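Local coordinates for ribokinase, putative (Burkholderia thailandensis, PDB 3B1N), which probably phosphorylates nucleosides as a PfkB-family kinase and binds ADP and the nucleoside analogue mizoribine, at residues E23-L26 with H31-N34; Y91-P96 with S125-A130. All blocks are in the same frame, centred on the assembly; numbering follows the deposited sequence.

Contact 1 (E23-L26 with H31-N34). With ADP (adenosine-5'-diphosphate), chain D.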
loop_
_atom_site.group_PDB
_atom_site.type_symbol
_atom_site.label_atom_id
_atom_site.label_comp_id
_atom_site.label_asym_id
_atom_site.label_seq_id
_atom_site.Cartn_x
_atom_site.Cartn_y
_atom_site.Cartn_z
ATOM N N GLU B 23 -7.776 5.445 -12.513
ATOM C CA GLU B 23 -8.619 6.641 -12.533
ATOM C C GLU B 23 -8.020 7.747 -11.691
ATOM O O GLU B 23 -8.597 8.834 -11.607
ATOM C CB GLU B 23 -10.017 6.318 -12.020
ATOM C CG GLU B 23 -10.737 5.304 -12.921
ATOM C CD GLU B 23 -12.068 4.880 -12.338
ATOM O OE1 GLU B 23 -12.643 5.590 -11.470
ATOM O OE2 GLU B 23 -12.548 3.796 -12.724
ATOM N N HIS B 24 -6.863 7.473 -11.067
ATOM C CA HIS B 24 -6.307 8.457 -10.077
ATOM C C HIS B 24 -4.862 8.749 -10.353
ATOM O O HIS B 24 -4.213 9.412 -9.520
ATOM C CB HIS B 24 -6.497 7.937 -8.673
ATOM C CG HIS B 24 -7.937 7.769 -8.328
ATOM N ND1 HIS B 24 -8.717 8.812 -7.869
ATOM C CD2 HIS B 24 -8.766 6.692 -8.441
ATOM C CE1 HIS B 24 -9.963 8.380 -7.695
ATOM N NE2 HIS B 24 -10.016 7.101 -8.041
ATOM N N ILE B 25 -4.326 8.274 -11.474
ATOM C CA ILE B 25 -2.945 8.594 -11.859
ATOM C C ILE B 25 -2.927 9.824 -12.734
ATOM O O ILE B 25 -3.707 9.952 -13.704
ATOM C CB ILE B 25 -2.186 7.389 -12.495
ATOM C CG1 ILE B 25 -2.843 6.927 -13.780
ATOM C CG2 ILE B 25 -1.972 6.270 -11.447
ATOM C CD1 ILE B 25 -1.995 5.762 -14.448
ATOM N N LEU B 26 -2.076 10.782 -12.346
ATOM C CA LEU B 26 -1.925 12.053 -13.054
ATOM C C LEU B 26 -0.427 12.194 -13.440
ATOM O O LEU B 26 0.386 12.828 -12.712
ATOM C CB LEU B 26 -2.453 13.221 -12.212
ATOM C CG LEU B 26 -3.940 13.279 -11.853
ATOM C CD1 LEU B 26 -4.253 14.467 -10.989
ATOM C CD2 LEU B 26 -4.754 13.309 -13.159
ATOM N N HIS B 31 3.610 14.466 -8.269
ATOM C CA HIS B 31 2.988 13.356 -7.538
ATOM C C HIS B 31 2.059 12.655 -8.530
ATOM O O HIS B 31 1.063 13.275 -8.980
ATOM C CB HIS B 31 2.198 13.870 -6.311
ATOM C CG HIS B 31 3.010 14.703 -5.371
ATOM N ND1 HIS B 31 3.275 16.052 -5.575
ATOM C CD2 HIS B 31 3.646 14.359 -4.225
ATOM C CE1 HIS B 31 4.058 16.494 -4.590
ATOM N NE2 HIS B 31 4.314 15.474 -3.772
ATOM N N LEU B 32 2.402 11.419 -8.893
ATOM C CA LEU B 32 1.585 10.593 -9.779
ATOM C C LEU B 32 0.222 10.223 -9.172
ATOM O O LEU B 32 -0.784 10.181 -9.874
ATOM C CB LEU B 32 2.368 9.260 -10.032
ATOM C CG LEU B 32 1.677 8.311 -11.019
ATOM C CD1 LEU B 32 1.731 8.901 -12.438
ATOM C CD2 LEU B 32 2.300 6.876 -10.930
ATOM N N ILE B 33 0.170 9.907 -7.888
ATOM C CA ILE B 33 -1.058 9.453 -7.244
ATOM C C ILE B 33 -1.000 9.742 -5.764
ATOM O O ILE B 33 0.013 9.451 -5.132
ATOM C CB ILE B 33 -1.346 7.913 -7.545
ATOM C CG1 ILE B 33 -2.630 7.513 -6.841
ATOM C CG2 ILE B 33 -0.126 7.027 -7.126
ATOM C CD1 ILE B 33 -3.216 6.149 -7.351
ATOM N N ASN B 34 -2.088 10.277 -5.209
ATOM C CA ASN B 34 -2.256 10.394 -3.791
ATOM C C ASN B 34 -3.646 9.857 -3.515
ATOM O O ASN B 34 -4.599 10.286 -4.218
ATOM C CB ASN B 34 -2.292 11.856 -3.319
ATOM C CG ASN B 34 -0.933 12.538 -3.236
ATOM O OD1 ASN B 34 -0.977 13.758 -3.011
ATOM N ND2 ASN B 34 0.214 11.849 -3.417
HETATM P PB ADP D . 3.282 16.757 0.246
HETATM O O1B ADP D . 4.070 16.038 1.357
HETATM O O2B ADP D . 2.964 15.879 -0.914
HETATM O O3B ADP D . 2.176 17.557 0.856
HETATM P PA ADP D . 5.620 17.640 -1.361
HETATM O O1A ADP D . 5.249 18.584 -2.469
HETATM O O2A ADP D . 6.041 16.246 -1.731
HETATM O O3A ADP D . 4.463 17.726 -0.308
HETATM O "O5'" ADP D . 6.888 18.209 -0.533
HETATM C "C5'" ADP D . 6.773 19.475 0.163
HETATM C "C4'" ADP D . 8.100 20.246 0.008
HETATM O "O4'" ADP D . 9.159 19.427 0.596
HETATM C "C3'" ADP D . 8.594 20.489 -1.409
HETATM O "O3'" ADP D . 7.916 21.635 -1.939
HETATM C "C2'" ADP D . 10.087 20.613 -1.226
HETATM O "O2'" ADP D . 10.371 21.922 -0.748
HETATM C "C1'" ADP D . 10.387 19.619 -0.080
HETATM N N9 ADP D . 10.739 18.371 -0.775
HETATM C C8 ADP D . 9.879 17.386 -1.149
HETATM N N7 ADP D . 10.500 16.372 -1.814
HETATM C C5 ADP D . 11.809 16.742 -1.923
HETATM C C6 ADP D . 13.022 16.187 -2.516
HETATM N N6 ADP D . 13.058 15.024 -3.191
HETATM N N1 ADP D . 14.178 16.933 -2.380
HETATM C C2 ADP D . 14.197 18.075 -1.669
HETATM N N3 ADP D . 13.126 18.630 -1.120
HETATM C C4 ADP D . 11.929 18.006 -1.228
#
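His24, Ile25 and Leu26 meet Leu32 and Ile33 where the long loop between strands 10-16 and 35-38 of this PfkB-family kinase folds back on itself. Leu32 O is the centre of the contact. It accepts a nearly straight bond from Leu26 N (2.9 Å, 169° at the hydrogen). A CA-H...O contact from Ile25 CA reaches the same oxygen at 3.3 Å. Apolar groups pack beside it. Leu32 CD1 lies 4.2 Å from Ile25 CB, and Ile33 CB is 4.3 Å from Ile25 CG2. Ile33 CG1 is anti to its backbone nitrogen (chi1 180°). This branch runs along the His24 carbonyl, with CG1 3.6 Å from His24 O, and ends in CD1 against His24 CB.

The second subunit covers the loop: Tyr194 of that subunit bonds to His24 O, and its Asn112 to Ile33 N. His31 ND1 is held by Asp193 of the second subunit. The other ring nitrogen meets an ADP to which Gly222 and Gly252 of the second subunit also bond. His31 NE2 donates to ADP O2A at 2.8 Å, while ADP O1A lies in the ring plane at the edge, 3.2 Å from CE1.

Contact 2 (Y91-P96 with S125-A130)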
loop_
_atom_site.group_PDB
_atom_site.type_symbol
_atom_site.label_atom_id
_atom_site.label_comp_id
_atom_site.label_asym_id
_atom_site.label_seq_id
_atom_site.Cartn_x
_atom_site.Cartn_y
_atom_site.Cartn_z
ATOM N N TYR B 91 5.382 -30.325 6.678
ATOM C CA TYR B 91 6.509 -29.520 6.126
ATOM C C TYR B 91 6.412 -28.039 6.500
ATOM O O TYR B 91 7.060 -27.204 5.855
ATOM C CB TYR B 91 6.585 -29.678 4.601
ATOM C CG TYR B 91 6.712 -31.120 4.153
ATOM C CD1 TYR B 91 7.859 -31.836 4.467
ATOM C CD2 TYR B 91 5.693 -31.743 3.435
ATOM C CE1 TYR B 91 7.996 -33.181 4.089
ATOM C CE2 TYR B 91 5.819 -33.092 3.025
ATOM C CZ TYR B 91 6.973 -33.792 3.374
ATOM O OH TYR B 91 7.113 -35.111 2.955
ATOM N N VAL B 92 5.595 -27.741 7.520
ATOM C CA VAL B 92 5.477 -26.361 8.066
ATOM C C VAL B 92 6.450 -26.279 9.262
ATOM O O VAL B 92 6.197 -26.883 10.326
ATOM C CB VAL B 92 4.029 -26.016 8.472
ATOM C CG1 VAL B 92 3.957 -24.609 9.107
ATOM C CG2 VAL B 92 3.140 -26.073 7.251
ATOM N N ARG B 93 7.543 -25.533 9.118
ATOM C CA ARG B 93 8.543 -25.434 10.187
ATOM C C ARG B 93 8.322 -24.141 10.955
ATOM O O ARG B 93 8.146 -23.093 10.342
ATOM C CB ARG B 93 9.967 -25.528 9.634
ATOM C CG ARG B 93 11.015 -25.268 10.704
ATOM C CD ARG B 93 12.166 -26.230 10.712
ATOM N NE ARG B 93 13.279 -25.701 11.502
ATOM C CZ ARG B 93 14.551 -25.967 11.215
ATOM N NH1 ARG B 93 15.545 -25.458 11.957
ATOM N NH2 ARG B 93 14.797 -26.757 10.173
ATOM N N VAL B 94 8.301 -24.236 12.260
ATOM C CA VAL B 94 8.086 -23.080 13.128
ATOM C C VAL B 94 9.403 -22.632 13.773
ATOM O O VAL B 94 10.037 -23.416 14.491
ATOM C CB VAL B 94 7.069 -23.410 14.209
ATOM C CG1 VAL B 94 6.875 -22.203 15.138
ATOM C CG2 VAL B 94 5.729 -23.771 13.552
ATOM N N LEU B 95 9.801 -21.381 13.556
ATOM C CA LEU B 95 11.093 -20.901 14.108
ATOM C C LEU B 95 10.920 -20.197 15.429
ATOM O O LEU B 95 10.083 -19.303 15.588
ATOM C CB LEU B 95 11.750 -19.927 13.142
ATOM C CG LEU B 95 11.809 -20.336 11.684
ATOM C CD1 LEU B 95 12.459 -19.199 10.849
ATOM C CD2 LEU B 95 12.551 -21.653 11.541
ATOM N N PRO B 96 11.733 -20.564 16.438
ATOM C CA PRO B 96 11.541 -19.980 17.768
ATOM C C PRO B 96 11.836 -18.510 17.810
ATOM O O PRO B 96 12.653 -18.012 17.033
ATOM C CB PRO B 96 12.577 -20.732 18.659
ATOM C CG PRO B 96 12.857 -21.930 17.933
ATOM C CD PRO B 96 12.644 -21.715 16.453
ATOM N N SER B 125 13.133 -19.689 4.790
ATOM C CA SER B 125 12.377 -20.781 4.117
ATOM C C SER B 125 13.229 -21.883 3.498
ATOM O O SER B 125 12.769 -23.007 3.383
ATOM C CB SER B 125 11.413 -20.192 3.075
ATOM O OG SER B 125 12.092 -19.670 1.934
ATOM N N HIS B 126 14.495 -21.573 3.176
ATOM C CA HIS B 126 15.379 -22.572 2.621
ATOM C C HIS B 126 15.813 -23.640 3.623
ATOM O O HIS B 126 16.435 -24.634 3.197
ATOM C CB HIS B 126 16.623 -21.864 2.075
ATOM C CG HIS B 126 17.269 -20.966 3.081
ATOM N ND1 HIS B 126 16.851 -19.670 3.317
ATOM C CD2 HIS B 126 18.285 -21.199 3.945
ATOM C CE1 HIS B 126 17.583 -19.145 4.280
ATOM N NE2 HIS B 126 18.454 -20.048 4.684
ATOM N N VAL B 127 15.425 -23.550 4.898
ATOM C CA VAL B 127 15.689 -24.651 5.850
ATOM C C VAL B 127 14.886 -25.911 5.520
ATOM O O VAL B 127 15.290 -27.027 5.890
ATOM C CB VAL B 127 15.513 -24.312 7.351
ATOM C CG1 VAL B 127 16.500 -23.146 7.705
ATOM C CG2 VAL B 127 14.102 -23.959 7.681
ATOM N N ASN B 128 13.772 -25.741 4.786
ATOM C CA ASN B 128 13.033 -26.922 4.281
ATOM C C ASN B 128 13.546 -27.279 2.895
ATOM O O ASN B 128 13.752 -26.418 2.022
ATOM C CB ASN B 128 11.533 -26.604 4.122
ATOM C CG ASN B 128 10.755 -26.530 5.440
ATOM O OD1 ASN B 128 9.860 -25.654 5.595
ATOM N ND2 ASN B 128 11.003 -27.456 6.359
ATOM N N HIS B 129 13.701 -28.567 2.650
ATOM C CA HIS B 129 14.220 -29.014 1.367
ATOM C C HIS B 129 13.187 -29.828 0.621
ATOM O O HIS B 129 12.773 -30.879 1.087
ATOM C CB HIS B 129 15.527 -29.800 1.580
ATOM C CG HIS B 129 16.671 -28.912 1.966
ATOM N ND1 HIS B 129 17.633 -28.508 1.066
ATOM C CD2 HIS B 129 16.920 -28.239 3.111
ATOM C CE1 HIS B 129 18.483 -27.698 1.672
ATOM N NE2 HIS B 129 18.069 -27.517 2.911
ATOM N N ALA B 130 12.754 -29.313 -0.528
ATOM C CA ALA B 130 11.628 -29.922 -1.266
ATOM C C ALA B 130 11.960 -31.302 -1.817
ATOM O O ALA B 130 11.061 -32.149 -1.937
ATOM C CB ALA B 130 11.192 -28.979 -2.395
HETATM O O HOH W 1 13.227 -28.221 8.349
#
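Arg93, on the broken strand 88-95, and Tyr91, where the chain turns a corner, meet Val127 and Asn128. The strand is an outermost one of the large mixed sheet within this chain. Val127 and Asn128 lie in the loop between strands 113-118 and 138-141. The guanidinium of Arg93 rests on Val127. One of its faces takes Val127 CG2, which sits 3.7 Å above the plane and toward the rim. Arg93 NH2 is 3.8 Å from Val127 CB. The two side chains cross at about a right angle. With CG turned away from the backbone N (chi1 173°) and a bend at chi2, the Arg93 chain brings its guanidinium over Val127.

A water lies in the guanidinium plane, at its edge. It accepts from Arg93 NH2 at 2.8 Å and makes a weak bond to Val127 O at 3.4 Å, so it links the two segments. The large sheet is the Rossmann-like core of the ribokinase fold, and the next strand inward is 64-71. Arg93 is tied to that strand by backbone bonds to Gly68 and Leu70. On the other segment, His126 O and His129 ND1 bond to Gln151 and Glu155 of helix 146-158.

Nearer Tyr91, the Asn128 amide group lies beside Arg93 CB and comes near the Tyr91 carbonyl, with Asn128 CG 3.8 Å from Tyr91 O. A 3-10 segment ends here, and Asn128 N bonds back to Ser125 O at 3.2 Å.

Overall arrangement
The two contacts are far apart and come in series along the chain. Their centres are about 41 Å apart, and their nearest atoms about 31 Å. Contact 1 lies in the loop that follows strand 10-16, a member of the smaller four-stranded sheet. The centre of contact 1 is about 29 Å from the centre of the chain, and the contact packs on the second subunit, beside that subunit's ADP. The centre of contact 2 is about 19 Å from the centre of the chain, at the edge of the large sheet. No other protein chain of the assembly touches its segments. One contact thus belongs to the dimer interface and a nucleotide site, and the other to surface packing within a single subunit.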